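Local coordinates for putative NAD(P)H-dependent FMN-containing oxidoreductase YwqN (Bacillus subtilis, PDB 1RLI), which is a putative flavoprotein of the SsuE family, thought to use FMN and NADPH in an oxidoreductase reaction, at residues I6-R14 with V27-Q38. Sequence-based numbering, arbitrary orientation.
Sequences IAVINGGTR and VQGFDAEHIYLQ
V8 hydrogen-bonds through its backbone to E33 and I35, on either side of its bridge partner H34, identifying strands 6-10 and 33-36 as parallel neighbours whose axes pass 4.7 Å apart at 16°. V8 N gives to E33 O and V8 O accepts from I35 N; N10 repeats the pattern between I35 O and L37 N, and I6 O takes E33 N at 2.7 Å, so five bonds fix the register.

Apolar contacts are assigned from methyl positions. With CG1 of I6 set beside its backbone N (chi1 -63°), CD1 swings over the centre of the F30 ring, 3.7 Å from the centroid and 13° off the normal, a CH-pi contact over one face. The other branch of I6, CG2, meets V27 CG1, which also presses on V8 CG2 at 3.6 Å. On the A7 side of the sheet, I9 and I35 run alongside each other in the same direction, with I9 CG1 4.2 Å from I35 CD1.

Polar contacts gather at the C-terminal ends of the strands. N10 OD1 accepts from G12 N at 2.7 Å, an Asx turn that shapes the loop following strand 6-10. The Y36 ring lies against N10, its CD2 4.1 Å from N10 CB. R14 is modelled beside Y36 CB, too close to Y36 and L37 O for detail to be trusted. An alanine at Y36 would probably strip the ring cover from N10 and leave R14 without its neighbour. A water donates to both G12 O and L37 O, tying the loop after strand 6-10 to L37.

Topologically this is a right-handed beta-alpha-beta crossover of the flavodoxin-like fold: helix 18-27 links the strands and packs on V8 through A23, while helix 62-70 covers I9 and I35, its R68 forming a salt bridge with E33. Strand 74-80 hydrogen-bonds to the far edge of strand 6-10.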
# COMPACT_ATOMS: atom_id res chain seq x y z
N ILE D 6 25.64 -12.37 -9.12
CA ILE D 6 24.87 -11.42 -8.29
C ILE D 6 25.38 -9.98 -8.45
O ILE D 6 26.58 -9.74 -8.44
CB ILE D 6 25.00 -11.74 -6.78
CG1 ILE D 6 24.41 -13.11 -6.46
CG2 ILE D 6 24.27 -10.67 -5.97
CD1 ILE D 6 24.64 -13.53 -5.02
N ALA D 7 24.46 -9.03 -8.54
CA ALA D 7 24.84 -7.63 -8.63
C ALA D 7 24.16 -6.87 -7.51
O ALA D 7 23.01 -7.14 -7.19
CB ALA D 7 24.41 -7.03 -9.97
N VAL D 8 24.89 -5.95 -6.89
CA VAL D 8 24.32 -5.11 -5.86
C VAL D 8 24.35 -3.72 -6.48
O VAL D 8 25.42 -3.22 -6.83
CB VAL D 8 25.13 -5.08 -4.56
CG1 VAL D 8 24.55 -4.01 -3.64
CG2 VAL D 8 25.08 -6.42 -3.88
N ILE D 9 23.17 -3.13 -6.65
CA ILE D 9 23.04 -1.79 -7.23
C ILE D 9 22.82 -0.87 -6.04
O ILE D 9 21.72 -0.81 -5.47
CB ILE D 9 21.85 -1.74 -8.18
CG1 ILE D 9 22.07 -2.76 -9.31
CG2 ILE D 9 21.68 -0.33 -8.74
CD1 ILE D 9 20.87 -3.01 -10.13
N ASN D 10 23.87 -0.15 -5.69
CA ASN D 10 23.84 0.72 -4.53
C ASN D 10 23.54 2.17 -4.86
O ASN D 10 24.36 2.84 -5.50
CB ASN D 10 25.18 0.60 -3.82
CG ASN D 10 25.19 1.25 -2.47
OD1 ASN D 10 24.39 2.14 -2.19
ND2 ASN D 10 26.10 0.80 -1.60
N GLY D 11 22.38 2.66 -4.41
CA GLY D 11 21.99 4.03 -4.66
C GLY D 11 22.14 4.88 -3.41
O GLY D 11 21.54 5.94 -3.29
N GLY D 12 22.95 4.40 -2.48
CA GLY D 12 23.15 5.16 -1.26
C GLY D 12 24.53 5.79 -1.28
O GLY D 12 25.02 6.21 -2.33
N THR D 13 25.14 5.88 -0.11
CA THR D 13 26.48 6.43 -0.00
C THR D 13 27.36 5.20 0.02
O THR D 13 26.87 4.09 -0.17
CB THR D 13 26.66 7.26 1.28
OG1 THR D 13 26.26 6.48 2.42
CG2 THR D 13 25.83 8.53 1.21
N ARG D 14 28.65 5.38 0.27
CA ARG D 14 29.52 4.22 0.27
C ARG D 14 30.54 4.26 1.40
O ARG D 14 30.86 5.33 1.93
CB ARG D 14 30.21 4.11 -1.09
CG ARG D 14 29.24 4.48 -2.20
CD ARG D 14 29.86 4.42 -3.56
NE ARG D 14 29.24 5.37 -4.48
CZ ARG D 14 27.94 5.44 -4.75
NH1 ARG D 14 27.07 4.62 -4.17
NH2 ARG D 14 27.51 6.35 -5.61
N VAL D 27 25.28 -10.28 0.63
CA VAL D 27 26.13 -10.92 -0.38
C VAL D 27 27.52 -11.33 0.11
O VAL D 27 28.41 -11.58 -0.71
CB VAL D 27 26.35 -9.99 -1.61
CG1 VAL D 27 25.02 -9.63 -2.24
CG2 VAL D 27 27.11 -8.75 -1.19
N GLN D 28 27.69 -11.41 1.43
CA GLN D 28 28.98 -11.79 2.01
C GLN D 28 29.55 -13.08 1.39
O GLN D 28 28.85 -14.09 1.28
CB GLN D 28 28.82 -11.98 3.52
CG GLN D 28 30.11 -12.26 4.25
CD GLN D 28 29.91 -12.38 5.75
OE1 GLN D 28 29.11 -13.20 6.22
NE2 GLN D 28 30.63 -11.57 6.51
N GLY D 29 30.81 -13.03 0.96
CA GLY D 29 31.43 -14.21 0.38
C GLY D 29 31.33 -14.37 -1.12
O GLY D 29 32.25 -14.88 -1.76
N PHE D 30 30.22 -13.94 -1.70
CA PHE D 30 30.03 -14.03 -3.14
C PHE D 30 30.94 -13.09 -3.90
O PHE D 30 31.42 -12.10 -3.37
CB PHE D 30 28.58 -13.70 -3.51
CG PHE D 30 27.63 -14.80 -3.22
CD1 PHE D 30 26.71 -14.70 -2.18
CD2 PHE D 30 27.62 -15.95 -4.00
CE1 PHE D 30 25.79 -15.72 -1.93
CE2 PHE D 30 26.70 -16.98 -3.77
CZ PHE D 30 25.78 -16.85 -2.73
N ASP D 31 31.21 -13.41 -5.16
CA ASP D 31 32.02 -12.53 -5.99
C ASP D 31 30.94 -11.72 -6.70
O ASP D 31 30.71 -11.90 -7.89
CB ASP D 31 32.85 -13.33 -7.00
CG ASP D 31 33.67 -12.42 -7.92
OD1 ASP D 31 33.98 -11.28 -7.49
OD2 ASP D 31 34.02 -12.84 -9.04
N ALA D 32 30.29 -10.84 -5.95
CA ALA D 32 29.20 -10.03 -6.48
C ALA D 32 29.62 -8.75 -7.20
O ALA D 32 30.58 -8.09 -6.81
CB ALA D 32 28.23 -9.68 -5.35
N GLU D 33 28.89 -8.42 -8.26
CA GLU D 33 29.15 -7.21 -9.04
C GLU D 33 28.65 -6.05 -8.18
O GLU D 33 27.45 -5.95 -7.91
CB GLU D 33 28.35 -7.28 -10.35
CG GLU D 33 28.81 -6.32 -11.41
CD GLU D 33 30.23 -6.59 -11.85
OE1 GLU D 33 30.49 -7.67 -12.43
OE2 GLU D 33 31.09 -5.72 -11.61
N HIS D 34 29.56 -5.19 -7.74
CA HIS D 34 29.20 -4.05 -6.91
C HIS D 34 29.06 -2.78 -7.73
O HIS D 34 30.04 -2.20 -8.20
CB HIS D 34 30.26 -3.85 -5.82
CG HIS D 34 30.14 -4.82 -4.69
ND1 HIS D 34 29.61 -4.47 -3.46
CD2 HIS D 34 30.46 -6.13 -4.60
CE1 HIS D 34 29.62 -5.53 -2.67
NE2 HIS D 34 30.12 -6.55 -3.33
N ILE D 35 27.82 -2.35 -7.91
CA ILE D 35 27.53 -1.15 -8.69
C ILE D 35 27.18 -0.01 -7.75
O ILE D 35 26.38 -0.16 -6.81
CB ILE D 35 26.35 -1.41 -9.66
CG1 ILE D 35 26.79 -2.41 -10.73
CG2 ILE D 35 25.88 -0.10 -10.29
CD1 ILE D 35 25.64 -3.08 -11.45
N TYR D 36 27.80 1.14 -7.97
CA TYR D 36 27.52 2.30 -7.16
C TYR D 36 27.03 3.36 -8.11
O TYR D 36 27.69 3.65 -9.12
CB TYR D 36 28.78 2.75 -6.43
CG TYR D 36 29.41 1.64 -5.62
CD1 TYR D 36 30.25 0.70 -6.22
CD2 TYR D 36 29.16 1.52 -4.25
CE1 TYR D 36 30.83 -0.31 -5.49
CE2 TYR D 36 29.74 0.50 -3.51
CZ TYR D 36 30.57 -0.41 -4.13
OH TYR D 36 31.17 -1.40 -3.39
N LEU D 37 25.87 3.93 -7.82
CA LEU D 37 25.33 4.96 -8.70
C LEU D 37 26.00 6.27 -8.31
O LEU D 37 25.84 6.75 -7.20
CB LEU D 37 23.81 5.04 -8.54
CG LEU D 37 23.11 3.73 -8.93
CD1 LEU D 37 21.61 3.84 -8.71
CD2 LEU D 37 23.40 3.40 -10.39
N GLN D 38 26.75 6.83 -9.24
CA GLN D 38 27.50 8.06 -9.02
C GLN D 38 26.65 9.30 -8.79
O GLN D 38 25.54 9.41 -9.33
CB GLN D 38 28.42 8.28 -10.23
CG GLN D 38 29.84 8.73 -9.91
CD GLN D 38 30.72 8.78 -11.16
OE1 GLN D 38 31.91 9.07 -11.08
NE2 GLN D 38 30.13 8.49 -12.31
O HOH W 1 27.98 -13.40 -7.33
O HOH W 2 23.93 6.75 -4.99